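Local coordinates for MlnE (Bacillus amyloliquefaciens subsp. plantarum, PDB 5D2E), which forms the N-terminal B-type ketoreductase of a macrolactin polyketide synthase, binds NADP and probably reduces beta-keto groups of the growing chain, at residues W42-F47 with H249-Q254; D110-C115 with F159-A164; N179-V184 with K213-E218. All coordinates share one frame; numbering follows the deposited sequence.

Interaction 1 (W42-F47 with H249-Q254)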
loop_
_atom_site.group_PDB
_atom_site.type_symbol
_atom_site.label_atom_id
_atom_site.label_comp_id
_atom_site.label_asym_id
_atom_site.label_seq_id
_atom_site.Cartn_x
_atom_site.Cartn_y
_atom_site.Cartn_z
ATOM N N TRP A 42 2.801 -16.840 4.396
ATOM C CA TRP A 42 4.015 -17.002 3.598
ATOM C C TRP A 42 4.414 -18.435 3.302
ATOM O O TRP A 42 4.193 -19.303 4.124
ATOM C CB TRP A 42 5.162 -16.385 4.359
ATOM C CG TRP A 42 5.007 -14.984 4.592
ATOM C CD1 TRP A 42 4.340 -14.390 5.635
ATOM C CD2 TRP A 42 5.495 -13.937 3.769
ATOM N NE1 TRP A 42 4.373 -13.038 5.484
ATOM C CE2 TRP A 42 5.069 -12.731 4.339
ATOM C CE3 TRP A 42 6.205 -13.903 2.572
ATOM C CZ2 TRP A 42 5.384 -11.515 3.798
ATOM C CZ3 TRP A 42 6.542 -12.666 2.052
ATOM C CH2 TRP A 42 6.140 -11.498 2.668
ATOM N N ASP A 43 4.990 -18.692 2.138
ATOM C CA ASP A 43 5.651 -19.996 1.899
ATOM C C ASP A 43 7.108 -19.743 1.619
ATOM O O ASP A 43 7.467 -18.864 0.834
ATOM C CB ASP A 43 5.009 -20.901 0.817
ATOM C CG ASP A 43 4.744 -20.201 -0.470
ATOM O OD1 ASP A 43 3.836 -19.328 -0.509
ATOM O OD2 ASP A 43 5.403 -20.555 -1.490
ATOM N N ARG A 44 7.920 -20.562 2.252
ATOM C CA ARG A 44 9.358 -20.401 2.285
ATOM C C ARG A 44 10.023 -21.511 1.471
ATOM O O ARG A 44 9.608 -22.641 1.540
ATOM C CB ARG A 44 9.842 -20.405 3.733
ATOM C CG ARG A 44 11.299 -20.782 3.882
ATOM C CD ARG A 44 11.792 -20.996 5.326
ATOM N NE ARG A 44 11.984 -19.690 5.714
ATOM C CZ ARG A 44 13.087 -19.007 5.940
ATOM N NH1 ARG A 44 12.856 -17.665 6.138
ATOM N NH2 ARG A 44 14.274 -19.560 6.112
ATOM N N HIS A 45 11.114 -21.167 0.786
ATOM C CA HIS A 45 11.842 -22.034 -0.109
ATOM C C HIS A 45 13.327 -21.773 -0.028
ATOM O O HIS A 45 13.786 -20.656 0.231
ATOM C CB HIS A 45 11.449 -21.781 -1.550
ATOM C CG HIS A 45 9.999 -21.810 -1.773
ATOM N ND1 HIS A 45 9.328 -22.966 -2.093
ATOM C CD2 HIS A 45 9.056 -20.856 -1.619
ATOM C CE1 HIS A 45 8.038 -22.723 -2.160
ATOM N NE2 HIS A 45 7.848 -21.445 -1.894
ATOM N N GLU A 46 14.081 -22.802 -0.368
ATOM C CA GLU A 46 15.518 -22.698 -0.538
ATOM C C GLU A 46 15.786 -22.163 -1.923
ATOM O O GLU A 46 15.156 -22.540 -2.871
ATOM C CB GLU A 46 16.225 -24.038 -0.383
ATOM C CG GLU A 46 16.068 -24.674 0.985
ATOM C CD GLU A 46 17.153 -25.738 1.284
ATOM O OE1 GLU A 46 17.706 -26.343 0.319
ATOM O OE2 GLU A 46 17.460 -25.941 2.488
ATOM N N PHE A 47 16.757 -21.271 -2.016
ATOM C CA PHE A 47 17.095 -20.656 -3.268
ATOM C C PHE A 47 18.126 -21.517 -3.963
ATOM O O PHE A 47 19.183 -21.735 -3.407
ATOM C CB PHE A 47 17.684 -19.271 -3.061
ATOM C CG PHE A 47 17.981 -18.590 -4.375
ATOM C CD1 PHE A 47 16.952 -18.069 -5.117
ATOM C CD2 PHE A 47 19.258 -18.614 -4.909
ATOM C CE1 PHE A 47 17.189 -17.498 -6.349
ATOM C CE2 PHE A 47 19.517 -18.016 -6.157
ATOM C CZ PHE A 47 18.470 -17.467 -6.885
ATOM N N HIS A 249 17.419 -18.271 0.804
ATOM C CA HIS A 249 16.003 -18.622 0.951
ATOM C C HIS A 249 15.149 -17.520 0.323
ATOM O O HIS A 249 15.567 -16.391 0.258
ATOM C CB HIS A 249 15.623 -18.716 2.406
ATOM C CG HIS A 249 16.328 -19.806 3.153
ATOM N ND1 HIS A 249 17.510 -19.596 3.837
ATOM C CD2 HIS A 249 16.049 -21.127 3.262
ATOM C CE1 HIS A 249 17.898 -20.747 4.373
ATOM N NE2 HIS A 249 17.022 -21.680 4.043
ATOM N N TYR A 250 13.951 -17.873 -0.126
ATOM C CA TYR A 250 13.017 -16.893 -0.569
ATOM C C TYR A 250 11.618 -17.245 -0.089
ATOM O O TYR A 250 11.312 -18.405 0.254
ATOM C CB TYR A 250 13.075 -16.689 -2.076
ATOM C CG TYR A 250 12.626 -17.864 -2.940
ATOM C CD1 TYR A 250 13.528 -18.843 -3.328
ATOM C CD2 TYR A 250 11.296 -17.999 -3.314
ATOM C CE1 TYR A 250 13.116 -19.910 -4.108
ATOM C CE2 TYR A 250 10.864 -19.071 -4.075
ATOM C CZ TYR A 250 11.800 -20.015 -4.473
ATOM O OH TYR A 250 11.396 -21.066 -5.237
ATOM N N TYR A 251 10.766 -16.239 -0.065
ATOM C CA TYR A 251 9.403 -16.465 0.372
ATOM C C TYR A 251 8.373 -15.627 -0.387
ATOM O O TYR A 251 8.650 -14.495 -0.862
ATOM C CB TYR A 251 9.277 -16.391 1.908
ATOM C CG TYR A 251 10.223 -15.482 2.602
ATOM C CD1 TYR A 251 11.522 -15.859 2.919
ATOM C CD2 TYR A 251 9.810 -14.193 2.968
ATOM C CE1 TYR A 251 12.425 -14.962 3.522
ATOM C CE2 TYR A 251 10.699 -13.256 3.600
ATOM C CZ TYR A 251 12.012 -13.637 3.871
ATOM O OH TYR A 251 12.815 -12.663 4.483
ATOM N N LYS A 252 7.207 -16.248 -0.547
ATOM C CA LYS A 252 6.091 -15.672 -1.200
ATOM C C LYS A 252 4.883 -15.689 -0.266
ATOM O O LYS A 252 4.825 -16.479 0.666
ATOM C CB LYS A 252 5.754 -16.541 -2.398
ATOM C CG LYS A 252 6.714 -16.431 -3.563
ATOM C CD LYS A 252 6.002 -16.955 -4.800
ATOM C CE LYS A 252 6.673 -16.507 -6.068
ATOM N NZ LYS A 252 8.055 -17.055 -6.050
ATOM N N ARG A 253 3.917 -14.840 -0.567
ATOM C CA ARG A 253 2.801 -14.650 0.321
ATOM C C ARG A 253 1.468 -14.640 -0.425
ATOM O O ARG A 253 1.400 -14.186 -1.572
ATOM C CB ARG A 253 2.918 -13.385 1.143
ATOM C CG ARG A 253 2.710 -12.135 0.332
ATOM C CD ARG A 253 2.718 -10.876 1.152
ATOM N NE ARG A 253 3.119 -9.732 0.344
ATOM C CZ ARG A 253 3.626 -8.607 0.838
ATOM N NH1 ARG A 253 3.764 -8.430 2.156
ATOM N NH2 ARG A 253 4.021 -7.659 0.009
ATOM N N GLN A 254 0.419 -15.065 0.277
ATOM C CA GLN A 254 -0.941 -14.927 -0.259
ATOM C C GLN A 254 -1.936 -14.827 0.861
ATOM O O GLN A 254 -1.657 -15.269 1.965
ATOM C CB GLN A 254 -1.275 -16.093 -1.189
ATOM C CG GLN A 254 -1.645 -17.376 -0.480
ATOM C CD GLN A 254 -1.873 -18.500 -1.446
ATOM O OE1 GLN A 254 -1.233 -19.545 -1.350
ATOM N NE2 GLN A 254 -2.757 -18.276 -2.416
#
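W42 sets its indole beside R253, CG anti to its own carbonyl carbon (chi1 -62°), with one face toward R253 CB, and Y250 holds CG in the crowded position between N and carbonyl carbon (chi1 67°), its ring face toward H45 CB. The antiparallel ladder joins strand 35-46 to strand 249-257 at the protein surface, away from the cofactor site. D43 with K252 and H45 with Y250 are the hydrogen-bonded pairs, the shortest link being D43 N to K252 O at 2.7 Å. W42, R44, E46, H249, Y251 and R253 share one face of the sheet. On it, R253 CB lies 3.6 Å from the centroid of the six-membered ring of W42, a CH-pi contact over the ring face, and its chain continues beside the indole. Y251 turns its edge toward the W42 face, with CD2 3.6 Å from W42 CE3 and the planes 77° apart, an offset edge-to-face pair. Farther along the strand, NH2 of R44 sits 3.6 Å from H249 CG, over one face of the imidazole and toward its rim.

On the face that carries D43, H45, Y250 and K252, H45 CB lies 3.6 Å from the centroid of the Y250 ring, a second CH-pi contact. The two rings run nearly parallel but are slid apart and overlap little. H45 NE2 donates to D43 OD2 at 2.6 Å, on the anti side of the carboxylate, a bond that restrains the turn of the imidazole, its acceptor lying close to the ring plane. Strand 242-245 flanks 249-257 on its other side, and R253 NH2 bridges to E192 while Y251 OH bonds to E246.

Backbone bonds and CH-pi contacts thus join the strands, and the carboxylate of D43 may favour a protonated H45, an effect that the ammonium of K252, NZ 6.0 Å from H45 NE2, would partly oppose.

Interaction 2 (D110-C115 with F159-A164)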
loop_
_atom_site.group_PDB
_atom_site.type_symbol
_atom_site.label_atom_id
_atom_site.label_comp_id
_atom_site.label_asym_id
_atom_site.label_seq_id
_atom_site.Cartn_x
_atom_site.Cartn_y
_atom_site.Cartn_z
ATOM N N ASP A 110 12.936 12.563 -20.710
ATOM C CA ASP A 110 14.114 11.679 -20.895
ATOM C C ASP A 110 13.686 10.253 -21.260
ATOM O O ASP A 110 14.355 9.610 -22.071
ATOM C CB ASP A 110 15.032 11.702 -19.654
ATOM C CG ASP A 110 15.832 13.000 -19.526
ATOM O OD1 ASP A 110 15.586 13.972 -20.293
ATOM O OD2 ASP A 110 16.675 13.076 -18.614
ATOM N N TYR A 111 12.585 9.744 -20.683
ATOM C CA TYR A 111 12.091 8.418 -21.089
ATOM C C TYR A 111 11.654 8.442 -22.527
ATOM O O TYR A 111 11.848 7.463 -23.267
ATOM C CB TYR A 111 10.986 7.892 -20.172
ATOM C CG TYR A 111 11.411 7.572 -18.763
ATOM C CD1 TYR A 111 11.418 8.533 -17.816
ATOM C CD2 TYR A 111 11.828 6.291 -18.378
ATOM C CE1 TYR A 111 11.797 8.281 -16.523
ATOM C CE2 TYR A 111 12.198 6.014 -17.057
ATOM C CZ TYR A 111 12.174 7.003 -16.132
ATOM O OH TYR A 111 12.547 6.902 -14.793
ATOM N N ASP A 112 11.065 9.559 -22.981
ATOM C CA ASP A 112 10.714 9.684 -24.398
ATOM C C ASP A 112 11.872 9.593 -25.295
ATOM O O ASP A 112 11.816 8.913 -26.347
ATOM C CB ASP A 112 9.990 11.007 -24.695
ATOM C CG ASP A 112 8.655 11.059 -24.095
ATOM O OD1 ASP A 112 7.927 10.034 -23.992
ATOM O OD2 ASP A 112 8.304 12.183 -23.712
ATOM N N ALA A 113 12.931 10.331 -24.929
ATOM C CA ALA A 113 14.180 10.325 -25.671
ATOM C C ALA A 113 14.764 8.927 -25.746
ATOM O O ALA A 113 15.184 8.494 -26.813
ATOM C CB ALA A 113 15.191 11.241 -25.021
ATOM N N LEU A 114 14.798 8.223 -24.596
ATOM C CA LEU A 114 15.266 6.850 -24.583
ATOM C C LEU A 114 14.483 5.977 -25.557
ATOM O O LEU A 114 15.097 5.219 -26.310
ATOM C CB LEU A 114 15.164 6.228 -23.186
ATOM C CG LEU A 114 15.677 4.814 -23.000
ATOM C CD1 LEU A 114 17.186 4.722 -23.263
ATOM C CD2 LEU A 114 15.373 4.319 -21.610
ATOM N N CYS A 115 13.140 6.007 -25.465
ATOM C CA CYS A 115 12.312 5.246 -26.388
ATOM C C CYS A 115 12.608 5.615 -27.874
ATOM O O CYS A 115 12.723 4.762 -28.706
ATOM C CB CYS A 115 10.829 5.470 -26.120
ATOM S SG CYS A 115 10.267 4.953 -24.512
ATOM N N PHE A 159 6.398 3.622 -17.465
ATOM C CA PHE A 159 5.278 2.943 -18.110
ATOM C C PHE A 159 4.503 3.895 -19.012
ATOM O O PHE A 159 4.124 3.527 -20.105
ATOM C CB PHE A 159 4.321 2.366 -17.097
ATOM C CG PHE A 159 4.813 1.150 -16.433
ATOM C CD1 PHE A 159 5.061 0.010 -17.174
ATOM C CD2 PHE A 159 4.939 1.092 -15.053
ATOM C CE1 PHE A 159 5.493 -1.151 -16.576
ATOM C CE2 PHE A 159 5.368 -0.074 -14.448
ATOM C CZ PHE A 159 5.650 -1.185 -15.198
ATOM N N GLN A 160 4.321 5.135 -18.606
ATOM C CA GLN A 160 3.617 6.034 -19.443
ATOM C C GLN A 160 4.368 6.273 -20.768
ATOM O O GLN A 160 3.758 6.279 -21.832
ATOM C CB GLN A 160 3.322 7.308 -18.718
ATOM C CG GLN A 160 2.180 8.056 -19.332
ATOM C CD GLN A 160 1.815 9.319 -18.547
ATOM O OE1 GLN A 160 2.565 10.293 -18.570
ATOM N NE2 GLN A 160 0.610 9.333 -17.945
ATOM N N ALA A 161 5.666 6.536 -20.677
ATOM C CA ALA A 161 6.503 6.744 -21.859
ATOM C C ALA A 161 6.510 5.506 -22.711
ATOM O O ALA A 161 6.423 5.626 -23.958
ATOM C CB ALA A 161 7.932 7.102 -21.454
ATOM N N PHE A 162 6.672 4.312 -22.095
ATOM C CA PHE A 162 6.708 3.100 -22.905
ATOM C C PHE A 162 5.417 2.920 -23.691
ATOM O O PHE A 162 5.469 2.472 -24.849
ATOM C CB PHE A 162 6.909 1.841 -22.096
ATOM C CG PHE A 162 8.333 1.613 -21.641
ATOM C CD1 PHE A 162 9.319 2.575 -21.821
ATOM C CD2 PHE A 162 8.644 0.433 -20.954
ATOM C CE1 PHE A 162 10.616 2.319 -21.412
ATOM C CE2 PHE A 162 9.923 0.203 -20.521
ATOM C CZ PHE A 162 10.898 1.161 -20.765
ATOM N N MET A 163 4.277 3.226 -23.062
ATOM C CA MET A 163 3.014 2.998 -23.779
ATOM C C MET A 163 2.840 4.059 -24.835
ATOM O O MET A 163 2.397 3.743 -25.958
ATOM C CB MET A 163 1.839 2.890 -22.818
ATOM C CG MET A 163 1.947 1.577 -22.034
ATOM S SD MET A 163 0.527 1.258 -20.942
ATOM C CE MET A 163 0.863 2.571 -19.806
ATOM N N ALA A 164 3.189 5.305 -24.504
ATOM C CA ALA A 164 2.963 6.365 -25.437
ATOM C C ALA A 164 3.806 6.202 -26.683
ATOM O O ALA A 164 3.379 6.579 -27.770
ATOM C CB ALA A 164 3.243 7.732 -24.825
#
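The F162 ring receives C115 SG obliquely: the sulfur is 3.7 Å from CD1 and 4.9 Å from the ring centroid, so it neighbours one side of the phenyl and not its centre. This is a sulfur-aromatic contact made chiefly with the CD1 and CE1 atoms. The Y111 ring is likewise approached obliquely by A161 CB, but the closest meeting is at the root of the tyrosine, where Y111 CB and A161 CB stand 3.4 Å apart, a tight methylene-to-methyl contact. The rest of the Y111 side chain runs past Q157 and M158 of helix 141-164.

Torsions account for the sulfur's place: C115 carries SG anti to its carbonyl carbon and beside its backbone N (chi1 -62°), so that it faces helix 141-164 between A161 and F162. SG is also 3.9 Å from A161 O. F162 starts off away from the other helix, yet its ring swings back to it. D112 closes the contact on the more exposed flank, OD1 lying 3.9 Å from A161 CB while N165 ND2 hydrogen-bonds to that same oxygen.

The helix axes come within 9.0 Å and diverge by 41°, and A161, whose CA is 5.7 Å from D112 CA, meets the other helix with its methyl. These helices follow strands 100-103 and 127-133 and pack on one another within the Rossmann-like structural subdomain of the ketoreductase, away from the cofactor.

Between the two segments the contact is thus apolar and sulfur-aromatic, a methyl against a methylene and a polarisable sulfur against a phenyl. The buried hydroxyl of Y111 is satisfied by F105 O and by S154 OG, and the bond to S154 links the two helices directly, adding a polar tie to the apolar packing.

Interaction 3 (N179-V184 with K213-E218)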
loop_
_atom_site.group_PDB
_atom_site.type_symbol
_atom_site.label_atom_id
_atom_site.label_comp_id
_atom_site.label_asym_id
_atom_site.label_seq_id
_atom_site.Cartn_x
_atom_site.Cartn_y
_atom_site.Cartn_z
ATOM N N ASN A 179 16.578 -4.287 0.888
ATOM C CA ASN A 179 16.185 -4.198 2.286
ATOM C C ASN A 179 17.244 -4.972 3.093
ATOM O O ASN A 179 18.162 -5.550 2.502
ATOM C CB ASN A 179 14.751 -4.718 2.513
ATOM C CG ASN A 179 14.159 -4.286 3.906
ATOM O OD1 ASN A 179 14.620 -3.350 4.551
ATOM N ND2 ASN A 179 13.121 -4.952 4.311
ATOM N N ALA A 180 17.103 -4.939 4.414
ATOM C CA ALA A 180 18.012 -5.698 5.301
ATOM C C ALA A 180 17.248 -6.174 6.540
ATOM O O ALA A 180 16.260 -5.536 6.986
ATOM C CB ALA A 180 19.169 -4.821 5.725
ATOM N N GLU A 181 17.770 -7.247 7.109
ATOM C CA GLU A 181 17.293 -7.776 8.378
ATOM C C GLU A 181 17.235 -6.649 9.382
ATOM O O GLU A 181 18.128 -5.875 9.453
ATOM C CB GLU A 181 18.217 -8.906 8.838
ATOM C CG GLU A 181 17.807 -9.520 10.153
ATOM C CD GLU A 181 18.690 -10.720 10.482
ATOM O OE1 GLU A 181 19.669 -10.988 9.755
ATOM O OE2 GLU A 181 18.351 -11.429 11.458
ATOM N N GLY A 182 16.103 -6.501 10.084
ATOM C CA GLY A 182 15.933 -5.460 11.094
ATOM C C GLY A 182 15.417 -4.140 10.523
ATOM O O GLY A 182 15.117 -3.248 11.272
ATOM N N GLU A 183 15.250 -4.054 9.197
ATOM C CA GLU A 183 14.803 -2.848 8.542
ATOM C C GLU A 183 13.514 -3.068 7.782
ATOM O O GLU A 183 13.160 -4.198 7.435
ATOM C CB GLU A 183 15.876 -2.360 7.575
ATOM C CG GLU A 183 17.223 -2.213 8.224
ATOM C CD GLU A 183 17.410 -1.019 9.161
ATOM O OE1 GLU A 183 16.676 0.030 9.091
ATOM O OE2 GLU A 183 18.378 -1.130 9.992
ATOM N N VAL A 184 12.878 -1.955 7.420
ATOM C CA VAL A 184 11.615 -1.984 6.698
ATOM C C VAL A 184 11.651 -0.997 5.531
ATOM O O VAL A 184 12.281 0.039 5.602
ATOM C CB VAL A 184 10.438 -1.627 7.641
ATOM C CG1 VAL A 184 10.355 -2.674 8.731
ATOM C CG2 VAL A 184 10.595 -0.225 8.218
ATOM N N LYS A 213 16.835 -8.854 0.281
ATOM C CA LYS A 213 17.098 -8.628 1.705
ATOM C C LYS A 213 18.432 -9.229 2.149
ATOM O O LYS A 213 18.585 -10.447 2.188
ATOM C CB LYS A 213 15.984 -9.181 2.584
ATOM C CG LYS A 213 16.184 -8.804 4.045
ATOM C CD LYS A 213 14.997 -8.908 4.948
ATOM C CE LYS A 213 14.378 -10.252 4.985
ATOM N NZ LYS A 213 13.101 -10.089 5.821
ATOM N N SER A 214 19.372 -8.364 2.457
ATOM C CA SER A 214 20.599 -8.763 3.125
ATOM C C SER A 214 20.308 -9.170 4.568
ATOM O O SER A 214 19.629 -8.474 5.277
ATOM C CB SER A 214 21.528 -7.578 3.181
ATOM O OG SER A 214 21.961 -7.413 1.857
ATOM N N MET A 215 20.906 -10.247 5.007
ATOM C CA MET A 215 20.808 -10.661 6.395
ATOM C C MET A 215 22.135 -10.353 7.135
ATOM O O MET A 215 23.195 -10.214 6.488
ATOM C CB MET A 215 20.525 -12.154 6.417
ATOM C CG MET A 215 19.225 -12.573 5.724
ATOM S SD MET A 215 17.775 -11.760 6.317
ATOM C CE MET A 215 17.395 -12.749 7.789
ATOM N N PHE A 216 22.138 -10.335 8.451
ATOM C CA PHE A 216 23.403 -10.107 9.179
ATOM C C PHE A 216 24.334 -11.279 8.847
ATOM O O PHE A 216 23.924 -12.442 8.766
ATOM C CB PHE A 216 23.194 -10.026 10.688
ATOM C CG PHE A 216 22.310 -8.906 11.126
ATOM C CD1 PHE A 216 22.504 -7.589 10.677
ATOM C CD2 PHE A 216 21.256 -9.151 12.018
ATOM C CE1 PHE A 216 21.642 -6.567 11.080
ATOM C CE2 PHE A 216 20.436 -8.125 12.449
ATOM C CZ PHE A 216 20.624 -6.835 11.978
ATOM N N ASP A 217 25.578 -11.007 8.537
ATOM C CA ASP A 217 26.436 -12.123 8.063
ATOM C C ASP A 217 25.984 -12.855 6.790
ATOM O O ASP A 217 26.427 -13.968 6.533
ATOM C CB ASP A 217 26.577 -13.180 9.181
ATOM C CG ASP A 217 27.163 -12.585 10.451
ATOM O OD1 ASP A 217 28.154 -11.809 10.343
ATOM O OD2 ASP A 217 26.621 -12.861 11.544
ATOM N N GLU A 218 25.124 -12.272 5.975
ATOM C CA GLU A 218 24.789 -12.946 4.715
ATOM C C GLU A 218 24.333 -11.814 3.777
ATOM O O GLU A 218 23.120 -11.682 3.495
ATOM C CB GLU A 218 23.746 -14.011 5.014
ATOM C CG GLU A 218 23.406 -14.955 3.899
ATOM C CD GLU A 218 23.131 -16.363 4.381
ATOM O OE1 GLU A 218 22.050 -16.690 4.970
ATOM O OE2 GLU A 218 24.014 -17.189 4.118
HETATM O O HOH W 1 20.206 -5.971 0.137
#
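N179 and A180 pair with K213 and S214 where the two parallel strands of a beta-alpha-beta crossover end: strand 171-180 runs through helix 186-201 into strand 205-214, a unit of the Rossmann-like structural subdomain. Two backbone bonds continue the ladder, S214 N to N179 O at 3.1 Å and E181 N to S214 O at 2.9 Å, the second nearly along the C=O axis. Beyond them each chain folds into a type II beta turn, A180 to E183 and M215 to E218, and the turns stay in touch through E181.

The side chain of E181 spans the gap. Its CG is anti to the backbone N (chi1 180°) and the chain is extended beyond it, which carries OE1 to F216 N. That bond is 2.9 Å long with an N-H...O angle of 171°, almost straight, and the carboxylate oxygen is met nearly along its C-O axis. The same glutamate lies over F216, with CB above the centre of the ring face at 4.3 Å and the carboxylate 24° from the ring plane. From another direction M215 bends at chi2 and chi3 to bring its CE to 3.5 Å from E181 OE1, with SD beside E181 CB.

G182 occupies the third position of the first turn at positive phi, where a side chain would be jammed against the preceding carbonyl oxygen. N179 ND2 bonds chiefly to E211 OE2 and, across that turn, also donates to E183 O from above the carbonyl plane. On the other strand, S214 OG is hydrogen-bonded to F220 N.

One water bridges the two strand ends: it donates to N179 O at 3.2 Å and is hydrogen-bonded to S214 OG at 2.8 Å.

In the fold
Interactions 2 and 3 fall inside the chain loop that interaction 1 closes: W42-F47 comes first, interaction 2 follows, interaction 3 comes next and H249-Q254 last. Interactions 1 and 3 are neighbours, with centres about 16 Å apart. Strand 205-214 pairs with 242-245, which pairs with 249-257, and Y251 OH of interaction 1 stands 2.9 Å from K213 NZ of interaction 3. Interaction 2 lies about 34 Å from the centres of both others, among helices of the same Rossmann-like subdomain; helix 141-164 leads directly to strand 171-180. Strand 35-46 also pairs with strand 494-499, so interaction 1 ties that subdomain to the NADP-binding half, while all three contacts lie away from the cofactor.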